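Local coordinates for protein benzoylformate decarboxylase (Mycobacterium smegmatis, PDB 4Q9D) that is a four-chain enzyme of the thiamine pyrophosphate family that holds a magnesium ion, at residues P152-V157 with V179-A184. Residues are numbered along the deposited sequence; the frame is centred on the assembly and turned at random.
Sequences PPMGPV and VSTRVA. With FMT (formic acid), chain G.
M154 reaches T181 on a side chain extended beyond CG: CG stands anti to the carbonyl carbon (chi1 -66°), and chi2 and chi3 near 180° carry the terminal methyl M154 CE to within 3.9 Å of T181 CB. The unbranched thioether suits this place because its length spans the gap, its apolar tip meeting the carbon side of the threonine; T181 CG2 lies 4.1 Å from M154 CE.

P152 carries the larger share of the contact. The CG-CD edge of the P152 ring lies against the 180-183 backbone, P152 CD 3.5 Å from S180 O and P152 CG 3.9 Å from V183 N, while P152 CG also meets V183 CG1 at 4.1 Å. No hydrogen bond links the two segments; a compact ring with no N-H can lie against this backbone through van der Waals contact alone. The cis peptide bond between P152 and P153 turns the chain sharply after this ring.

Beside V179, formic acid, probably from the crystallisation liquor, accepts a nearly straight bond (168°) from V179 N to its O2, 2.8 Å long, and is also hydrogen-bonded to Y146 OH. T181 CG2 lies 4.0 Å from the formic acid C. Beyond the contact, R182 forms a salt bridge with D186 of the second subunit, and S180 OG bonds to V315 N there.

The loop between helix 138-150 and strand 157-162 of the N-terminal α/β domain thus packs on the connection leading to the central Rossmann-like domain of a thiamine pyrophosphate enzyme, next to the subunit interface where A184 extends the sheet.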
loop_
_atom_site.group_PDB
_atom_site.type_symbol
_atom_site.label_atom_id
_atom_site.label_comp_id
_atom_site.label_asym_id
_atom_site.label_seq_id
_atom_site.Cartn_x
_atom_site.Cartn_y
_atom_site.Cartn_z
ATOM N N PRO B 152 -10.714 -7.379 19.824
ATOM C CA PRO B 152 -10.219 -6.082 20.332
ATOM C C PRO B 152 -8.830 -5.729 19.779
ATOM O O PRO B 152 -8.048 -6.623 19.517
ATOM C CB PRO B 152 -10.138 -6.306 21.852
ATOM C CG PRO B 152 -9.956 -7.799 22.017
ATOM C CD PRO B 152 -10.798 -8.408 20.875
ATOM N N PRO B 153 -8.554 -4.435 19.542
ATOM C CA PRO B 153 -9.554 -3.365 19.626
ATOM C C PRO B 153 -10.435 -3.367 18.388
ATOM O O PRO B 153 -9.944 -3.601 17.273
ATOM C CB PRO B 153 -8.692 -2.094 19.653
ATOM C CG PRO B 153 -7.505 -2.459 18.817
ATOM C CD PRO B 153 -7.236 -3.934 19.093
ATOM N N MET B 154 -11.725 -3.105 18.574
ATOM C CA MET B 154 -12.673 -3.160 17.479
ATOM C C MET B 154 -12.368 -2.099 16.442
ATOM O O MET B 154 -11.692 -1.130 16.730
ATOM C CB MET B 154 -14.104 -2.971 18.000
ATOM C CG MET B 154 -14.568 -4.105 18.901
ATOM S SD MET B 154 -16.280 -3.933 19.376
ATOM C CE MET B 154 -16.524 -5.434 20.315
ATOM N N GLY B 155 -12.883 -2.285 15.231
ATOM C CA GLY B 155 -12.667 -1.320 14.182
ATOM C C GLY B 155 -13.300 -1.745 12.870
ATOM O O GLY B 155 -13.821 -2.856 12.743
ATOM N N PRO B 156 -13.275 -0.846 11.886
ATOM C CA PRO B 156 -13.972 -1.151 10.629
ATOM C C PRO B 156 -13.134 -2.048 9.721
ATOM O O PRO B 156 -11.891 -2.036 9.767
ATOM C CB PRO B 156 -14.163 0.228 9.991
ATOM C CG PRO B 156 -12.955 1.037 10.517
ATOM C CD PRO B 156 -12.766 0.542 11.938
ATOM N N VAL B 157 -13.815 -2.824 8.885
ATOM C CA VAL B 157 -13.111 -3.643 7.902
ATOM C C VAL B 157 -13.774 -3.468 6.544
ATOM O O VAL B 157 -14.913 -2.999 6.466
ATOM C CB VAL B 157 -13.088 -5.136 8.312
ATOM C CG1 VAL B 157 -12.444 -5.300 9.703
ATOM C CG2 VAL B 157 -14.500 -5.692 8.313
ATOM N N VAL B 179 -16.214 -15.122 18.542
ATOM C CA VAL B 179 -14.854 -14.699 18.893
ATOM C C VAL B 179 -14.829 -13.948 20.246
ATOM O O VAL B 179 -15.866 -13.523 20.739
ATOM C CB VAL B 179 -14.266 -13.794 17.784
ATOM C CG1 VAL B 179 -14.221 -14.559 16.465
ATOM C CG2 VAL B 179 -15.119 -12.492 17.612
ATOM N N SER B 180 -13.654 -13.849 20.858
ATOM C CA SER B 180 -13.397 -12.938 21.976
ATOM C C SER B 180 -13.677 -11.491 21.577
ATOM O O SER B 180 -13.116 -11.039 20.580
ATOM C CB SER B 180 -11.895 -12.948 22.282
ATOM O OG SER B 180 -11.559 -14.048 23.047
ATOM N N THR B 181 -14.506 -10.758 22.326
ATOM C CA THR B 181 -14.601 -9.304 22.123
ATOM C C THR B 181 -13.806 -8.540 23.190
ATOM O O THR B 181 -13.759 -7.317 23.169
ATOM C CB THR B 181 -16.046 -8.816 22.133
ATOM O OG1 THR B 181 -16.654 -9.232 23.359
ATOM C CG2 THR B 181 -16.822 -9.423 20.979
ATOM N N ARG B 182 -13.183 -9.269 24.112
ATOM C CA ARG B 182 -12.377 -8.674 25.174
ATOM C C ARG B 182 -11.178 -9.567 25.399
ATOM O O ARG B 182 -11.280 -10.788 25.242
ATOM C CB ARG B 182 -13.149 -8.627 26.524
ATOM C CG ARG B 182 -14.523 -8.030 26.472
ATOM C CD ARG B 182 -15.117 -7.829 27.880
ATOM N NE ARG B 182 -15.281 -9.090 28.622
ATOM C CZ ARG B 182 -15.767 -9.180 29.862
ATOM N NH1 ARG B 182 -16.157 -8.076 30.515
ATOM N NH2 ARG B 182 -15.874 -10.374 30.454
ATOM N N VAL B 183 -10.049 -8.970 25.779
ATOM C CA VAL B 183 -8.993 -9.710 26.465
ATOM C C VAL B 183 -8.821 -9.072 27.847
ATOM O O VAL B 183 -9.186 -7.915 28.039
ATOM C CB VAL B 183 -7.660 -9.739 25.662
ATOM C CG1 VAL B 183 -7.876 -10.439 24.300
ATOM C CG2 VAL B 183 -7.101 -8.319 25.451
ATOM N N ALA B 184 -8.274 -9.809 28.806
ATOM C CA ALA B 184 -8.058 -9.252 30.142
ATOM C C ALA B 184 -6.625 -8.813 30.282
ATOM O O ALA B 184 -5.767 -9.348 29.609
ATOM C CB ALA B 184 -8.395 -10.314 31.239
HETATM C C FMT G . -18.693 -12.476 19.124
HETATM O O1 FMT G . -19.606 -11.689 18.835
HETATM O O2 FMT G . -18.478 -13.495 18.451
#